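Side-chain contacts in pathogenicity island protein (Staphylococcus aureus subsp. aureus, PDB 3HL6), which is of unknown function but is encoded on a pathogenicity island of Staphylococcus aureus, probably a mobile one: residues G15-Y20 and C33-Y38; M44-M49 and L53-Y58. All coordinates share one frame; numbering follows the deposited sequence.

Contact 1: G15-Y20 and C33-Y38; sequences GTLLRY and CCFKLY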
loop_
_atom_site.group_PDB
_atom_site.type_symbol
_atom_site.label_atom_id
_atom_site.label_comp_id
_atom_site.label_asym_id
_atom_site.label_seq_id
_atom_site.Cartn_x
_atom_site.Cartn_y
_atom_site.Cartn_z
ATOM N N GLY B 15 -1.124 2.332 -5.502
ATOM C CA GLY B 15 0.245 2.604 -5.046
ATOM C C GLY B 15 0.907 3.927 -5.463
ATOM O O GLY B 15 1.525 4.591 -4.637
ATOM N N THR B 16 0.815 4.299 -6.745
ATOM C CA THR B 16 1.405 5.535 -7.237
ATOM C C THR B 16 0.656 6.656 -6.542
ATOM O O THR B 16 1.236 7.642 -6.132
ATOM C CB THR B 16 1.230 5.708 -8.794
ATOM O OG1 THR B 16 1.884 4.660 -9.512
ATOM C CG2 THR B 16 1.767 7.054 -9.273
ATOM N N LEU B 17 -0.646 6.501 -6.406
ATOM C CA LEU B 17 -1.468 7.491 -5.702
ATOM C C LEU B 17 -1.127 7.623 -4.206
ATOM O O LEU B 17 -1.098 8.738 -3.683
ATOM C CB LEU B 17 -2.941 7.151 -5.838
ATOM C CG LEU B 17 -3.567 7.465 -7.181
ATOM C CD1 LEU B 17 -4.959 6.844 -7.248
ATOM C CD2 LEU B 17 -3.617 8.997 -7.396
ATOM N N LEU B 18 -0.866 6.506 -3.530
ATOM C CA LEU B 18 -0.501 6.551 -2.113
ATOM C C LEU B 18 0.816 7.294 -1.963
ATOM O O LEU B 18 0.989 8.102 -1.063
ATOM C CB LEU B 18 -0.409 5.122 -1.502
ATOM C CG LEU B 18 -0.264 4.954 0.031
ATOM C CD1 LEU B 18 -1.421 5.619 0.718
ATOM C CD2 LEU B 18 -0.170 3.467 0.503
ATOM N N ARG B 19 1.744 7.045 -2.876
ATOM C CA ARG B 19 3.054 7.682 -2.781
ATOM C C ARG B 19 3.013 9.196 -3.018
ATOM O O ARG B 19 3.741 9.976 -2.394
ATOM C CB ARG B 19 4.042 7.070 -3.772
ATOM C CG ARG B 19 5.410 7.635 -3.543
ATOM C CD ARG B 19 6.387 7.269 -4.574
ATOM N NE ARG B 19 7.622 8.006 -4.329
ATOM C CZ ARG B 19 8.110 8.961 -5.118
ATOM N NH1 ARG B 19 7.477 9.298 -6.241
ATOM N NH2 ARG B 19 9.238 9.569 -4.780
ATOM N N TYR B 20 2.189 9.625 -3.953
ATOM C CA TYR B 20 2.137 11.049 -4.200
ATOM C C TYR B 20 1.329 11.684 -3.098
ATOM O O TYR B 20 1.620 12.785 -2.693
ATOM C CB TYR B 20 1.660 11.364 -5.637
ATOM C CG TYR B 20 2.837 11.231 -6.594
ATOM C CD1 TYR B 20 3.657 12.322 -6.876
ATOM C CD2 TYR B 20 3.183 9.998 -7.146
ATOM C CE1 TYR B 20 4.769 12.204 -7.711
ATOM C CE2 TYR B 20 4.300 9.861 -7.990
ATOM C CZ TYR B 20 5.094 10.976 -8.262
ATOM O OH TYR B 20 6.211 10.873 -9.090
ATOM N N CYS B 33 -2.787 20.790 -5.489
ATOM C CA CYS B 33 -2.118 20.157 -6.616
ATOM C C CYS B 33 -3.150 19.377 -7.377
ATOM O O CYS B 33 -4.214 19.054 -6.862
ATOM C CB CYS B 33 -1.028 19.200 -6.144
ATOM S SG CYS B 33 -0.123 19.825 -4.720
ATOM N N CYS B 34 -2.832 19.066 -8.614
ATOM C CA CYS B 34 -3.838 18.599 -9.519
ATOM C C CYS B 34 -3.156 17.808 -10.629
ATOM O O CYS B 34 -2.217 18.286 -11.271
ATOM C CB CYS B 34 -4.604 19.789 -10.071
ATOM S SG CYS B 34 -5.911 19.310 -11.156
ATOM N N PHE B 35 -3.590 16.574 -10.835
ATOM C CA PHE B 35 -2.873 15.748 -11.785
ATOM C C PHE B 35 -3.713 14.676 -12.448
ATOM O O PHE B 35 -4.874 14.499 -12.129
ATOM C CB PHE B 35 -1.593 15.175 -11.160
ATOM C CG PHE B 35 -1.831 14.299 -9.982
ATOM C CD1 PHE B 35 -1.967 14.840 -8.715
ATOM C CD2 PHE B 35 -1.921 12.933 -10.133
ATOM C CE1 PHE B 35 -2.174 14.025 -7.616
ATOM C CE2 PHE B 35 -2.128 12.121 -9.035
ATOM C CZ PHE B 35 -2.246 12.670 -7.778
ATOM N N LYS B 36 -3.102 14.011 -13.417
ATOM C CA LYS B 36 -3.647 12.815 -14.025
ATOM C C LYS B 36 -2.558 11.756 -13.986
ATOM O O LYS B 36 -1.369 12.079 -13.881
ATOM C CB LYS B 36 -4.084 13.086 -15.464
ATOM C CG LYS B 36 -4.775 14.428 -15.624
ATOM C CD LYS B 36 -5.906 14.394 -16.663
ATOM C CE LYS B 36 -5.365 14.154 -18.090
ATOM N NZ LYS B 36 -6.282 14.686 -19.143
ATOM N N LEU B 37 -2.978 10.494 -14.037
ATOM C CA LEU B 37 -2.074 9.384 -14.327
ATOM C C LEU B 37 -2.027 9.060 -15.811
ATOM O O LEU B 37 -3.048 9.057 -16.511
ATOM C CB LEU B 37 -2.483 8.129 -13.555
ATOM C CG LEU B 37 -1.972 8.094 -12.126
ATOM C CD1 LEU B 37 -0.511 8.346 -12.121
ATOM C CD2 LEU B 37 -2.617 9.213 -11.392
ATOM N N TYR B 38 -0.841 8.746 -16.298
ATOM C CA TYR B 38 -0.742 8.370 -17.680
ATOM C C TYR B 38 -1.403 7.026 -18.002
ATOM O O TYR B 38 -1.091 6.009 -17.402
ATOM C CB TYR B 38 0.696 8.448 -18.178
ATOM C CG TYR B 38 0.690 8.518 -19.673
ATOM C CD1 TYR B 38 0.263 9.676 -20.332
ATOM C CD2 TYR B 38 1.036 7.405 -20.435
ATOM C CE1 TYR B 38 0.217 9.731 -21.726
ATOM C CE2 TYR B 38 1.001 7.447 -21.818
ATOM C CZ TYR B 38 0.587 8.608 -22.455
ATOM O OH TYR B 38 0.554 8.625 -23.825
#
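Leu17 of helix 13-30 meets strand 33-37 with one methyl, CD2, which touches both Phe35 and Leu37. This CD2 comes up to the rim of the Phe35 ring, near the ring plane, 3.8 Å from Phe35 CE2. Phe35 CB already points at the helix, and with CG between the backbone N and the carbonyl carbon (chi1 61°) the ring comes edge-first to Leu17. Leu37 CD2 lies 4.1 Å from Leu17 CD2 and also sits at the edge of the Phe35 ring. The other branch of Leu37 reaches Thr16, CD1 to CG2 at 3.9 Å, the two side chains passing one another head to tail.

No hydrogen bond joins the segments. The polar branch of Thr16 is taken up elsewhere, OG1 bonding to Asn8 OD1 and Glu9 N, while its methyl faces Leu37.

Residues 15-20 run nearly antiparallel to residues 33-37 (157°), the axes of these short segments 10.8 Å apart at their closest. The helix belongs to a beta-alpha-beta crossover made of strand 4-6, helix 13-30 and strand 33-37. Ile6 of strand 4-6 touches Thr16 and Leu37, and Tyr46 of strand 44-49 touches Leu17 and Leu37.

Contact 2: M44-M49 and L53-Y58; sequences MVYVMM and LFSHVY
Val45 lies over one face of the His56 imidazole, both side chains leaving the sheet in the same direction, next to each other. Its CB is 4.1 Å from the ring centroid and 29° off the normal, a CH-pi contact in which the methyls CG1 and CG2 spread toward CE1 and NE2. His56 CG sits between its own backbone N and carbonyl carbon (chi1 74°), which brings the ring across to Val45; ND1 bonds to Ser67 OG, which limits the ring's rotation. Val47 and Phe54 occupy the same face of the sheet, and the Phe54 ring turns an edge to Met49 O.

The strands form a beta hairpin, with Val45-His56 and Val47-Phe54 as hydrogen-bonded pairs. Val45 N to His56 O is 2.9 Å and nearly straight at 167°, whereas the return bond, His56 N to Val45 O, is longer at 3.3 Å.

On the other face Leu53 crosses Met48 obliquely, and Leu53 CD1 reaches Tyr46 CB at 4.0 Å. The Tyr46 ring brings CD2 to 3.9 Å from Ser55 CB, while its hydroxyl bonds to Asp40. Met44, extended beyond CG, passes Ser55 with SD 3.3 Å from OG. Met44 CG also meets Val57 CG1 at 4.1 Å, although the two side chains diverge from their paired CA atoms; both touch Leu177 of helix 171-184.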
loop_
_atom_site.group_PDB
_atom_site.type_symbol
_atom_site.label_atom_id
_atom_site.label_comp_id
_atom_site.label_asym_id
_atom_site.label_seq_id
_atom_site.Cartn_x
_atom_site.Cartn_y
_atom_site.Cartn_z
ATOM N N MET B 44 -9.140 9.544 -14.526
ATOM C CA MET B 44 -9.587 10.353 -13.413
ATOM C C MET B 44 -8.785 11.630 -13.387
ATOM O O MET B 44 -7.617 11.645 -13.786
ATOM C CB MET B 44 -9.424 9.597 -12.090
ATOM C CG MET B 44 -10.401 8.448 -11.913
ATOM S SD MET B 44 -9.876 7.381 -10.555
ATOM C CE MET B 44 -11.125 6.098 -10.549
ATOM N N VAL B 45 -9.411 12.699 -12.912
ATOM C CA VAL B 45 -8.688 13.895 -12.506
ATOM C C VAL B 45 -8.495 13.883 -10.982
ATOM O O VAL B 45 -9.462 13.770 -10.220
ATOM C CB VAL B 45 -9.475 15.157 -12.956
ATOM C CG1 VAL B 45 -8.842 16.447 -12.413
ATOM C CG2 VAL B 45 -9.580 15.187 -14.474
ATOM N N TYR B 46 -7.248 13.986 -10.534
ATOM C CA TYR B 46 -6.966 13.901 -9.091
ATOM C C TYR B 46 -6.588 15.247 -8.522
ATOM O O TYR B 46 -5.786 15.968 -9.099
ATOM C CB TYR B 46 -5.826 12.919 -8.792
ATOM C CG TYR B 46 -6.006 11.559 -9.415
ATOM C CD1 TYR B 46 -5.550 11.305 -10.711
ATOM C CD2 TYR B 46 -6.634 10.520 -8.716
ATOM C CE1 TYR B 46 -5.706 10.061 -11.287
ATOM C CE2 TYR B 46 -6.792 9.261 -9.291
ATOM C CZ TYR B 46 -6.331 9.046 -10.582
ATOM O OH TYR B 46 -6.473 7.809 -11.180
ATOM N N VAL B 47 -7.143 15.576 -7.363
ATOM C CA VAL B 47 -6.852 16.832 -6.727
ATOM C C VAL B 47 -6.416 16.581 -5.291
ATOM O O VAL B 47 -7.063 15.829 -4.553
ATOM C CB VAL B 47 -8.077 17.752 -6.766
ATOM C CG1 VAL B 47 -7.900 18.906 -5.808
ATOM C CG2 VAL B 47 -8.320 18.261 -8.203
ATOM N N MET B 48 -5.303 17.203 -4.909
ATOM C CA MET B 48 -4.852 17.227 -3.530
ATOM C C MET B 48 -5.164 18.583 -2.984
ATOM O O MET B 48 -4.553 19.553 -3.370
ATOM C CB MET B 48 -3.344 17.052 -3.464
ATOM C CG MET B 48 -2.853 15.684 -3.795
ATOM S SD MET B 48 -2.725 14.701 -2.292
ATOM C CE MET B 48 -2.180 15.901 -1.076
ATOM N N MET B 49 -6.091 18.672 -2.059
ATOM C CA MET B 49 -6.377 19.958 -1.489
ATOM C C MET B 49 -6.538 19.809 0.017
ATOM O O MET B 49 -7.331 19.012 0.488
ATOM C CB MET B 49 -7.636 20.514 -2.131
ATOM C CG MET B 49 -8.023 21.896 -1.672
ATOM S SD MET B 49 -9.325 22.542 -2.733
ATOM C CE MET B 49 -8.743 22.037 -4.351
ATOM N N LEU B 53 -7.159 13.797 -0.805
ATOM C CA LEU B 53 -7.070 13.439 -2.221
ATOM C C LEU B 53 -8.485 13.233 -2.712
ATOM O O LEU B 53 -9.279 12.600 -2.035
ATOM C CB LEU B 53 -6.224 12.176 -2.416
ATOM C CG LEU B 53 -6.042 11.577 -3.826
ATOM C CD1 LEU B 53 -5.431 12.551 -4.819
ATOM C CD2 LEU B 53 -5.190 10.332 -3.784
ATOM N N PHE B 54 -8.821 13.820 -3.857
ATOM C CA PHE B 54 -10.151 13.681 -4.464
ATOM C C PHE B 54 -9.972 13.223 -5.894
ATOM O O PHE B 54 -8.900 13.380 -6.474
ATOM C CB PHE B 54 -10.928 15.009 -4.465
ATOM C CG PHE B 54 -11.183 15.560 -3.106
ATOM C CD1 PHE B 54 -12.288 15.164 -2.380
ATOM C CD2 PHE B 54 -10.307 16.455 -2.544
ATOM C CE1 PHE B 54 -12.502 15.648 -1.139
ATOM C CE2 PHE B 54 -10.518 16.954 -1.305
ATOM C CZ PHE B 54 -11.606 16.558 -0.599
ATOM N N SER B 55 -11.037 12.693 -6.472
ATOM C CA SER B 55 -10.952 12.119 -7.783
ATOM C C SER B 55 -12.330 12.107 -8.433
ATOM O O SER B 55 -13.351 11.973 -7.752
ATOM C CB SER B 55 -10.395 10.717 -7.692
ATOM O OG SER B 55 -10.882 9.974 -8.766
ATOM N N HIS B 56 -12.358 12.305 -9.748
ATOM C CA HIS B 56 -13.590 12.145 -10.518
ATOM C C HIS B 56 -13.192 11.737 -11.910
ATOM O O HIS B 56 -12.234 12.265 -12.477
ATOM C CB HIS B 56 -14.454 13.428 -10.512
ATOM C CG HIS B 56 -13.913 14.522 -11.370
ATOM N ND1 HIS B 56 -13.190 15.582 -10.859
ATOM C CD2 HIS B 56 -13.967 14.714 -12.711
ATOM C CE1 HIS B 56 -12.811 16.374 -11.848
ATOM N NE2 HIS B 56 -13.268 15.865 -12.979
ATOM N N VAL B 57 -13.894 10.762 -12.458
ATOM C CA VAL B 57 -13.637 10.415 -13.844
ATOM C C VAL B 57 -14.025 11.626 -14.649
ATOM O O VAL B 57 -14.898 12.409 -14.268
ATOM C CB VAL B 57 -14.413 9.173 -14.350
ATOM C CG1 VAL B 57 -14.102 7.966 -13.489
ATOM C CG2 VAL B 57 -15.902 9.448 -14.395
ATOM N N TYR B 58 -13.348 11.799 -15.765
ATOM C CA TYR B 58 -13.508 13.008 -16.512
ATOM C C TYR B 58 -14.741 12.855 -17.413
ATOM O O TYR B 58 -14.877 11.868 -18.116
ATOM C CB TYR B 58 -12.214 13.271 -17.254
ATOM C CG TYR B 58 -12.366 14.014 -18.535
ATOM C CD1 TYR B 58 -12.291 15.403 -18.562
ATOM C CD2 TYR B 58 -12.563 13.330 -19.725
ATOM C CE1 TYR B 58 -12.423 16.094 -19.742
ATOM C CE2 TYR B 58 -12.689 14.006 -20.901
ATOM C CZ TYR B 58 -12.620 15.386 -20.905
ATOM O OH TYR B 58 -12.756 16.049 -22.089
#

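Overall arrangement
Contact 1 is wholly buried and packs residues 15-20 on strand 33-37 by apolar touches, with no hydrogen bond between the two segments, which bury 172 Å² between them. Contact 2 lies within the sheet, buries 576 Å² and rests on four backbone hydrogen bonds together with side-chain packing on both faces. One face of its hairpin is partly exposed, with Val45, Val47, Phe54 and His56 on it, while Tyr46, Met48, Leu53 and Ser55 are buried on the other. The contacts join because strands 33-37 and 44-49 are antiparallel neighbours, with Phe35 N probably hydrogen-bonded to Tyr46 O at 2.9 Å. Tyr46 links the two: its ring meets that of Phe35, planes at about 20°.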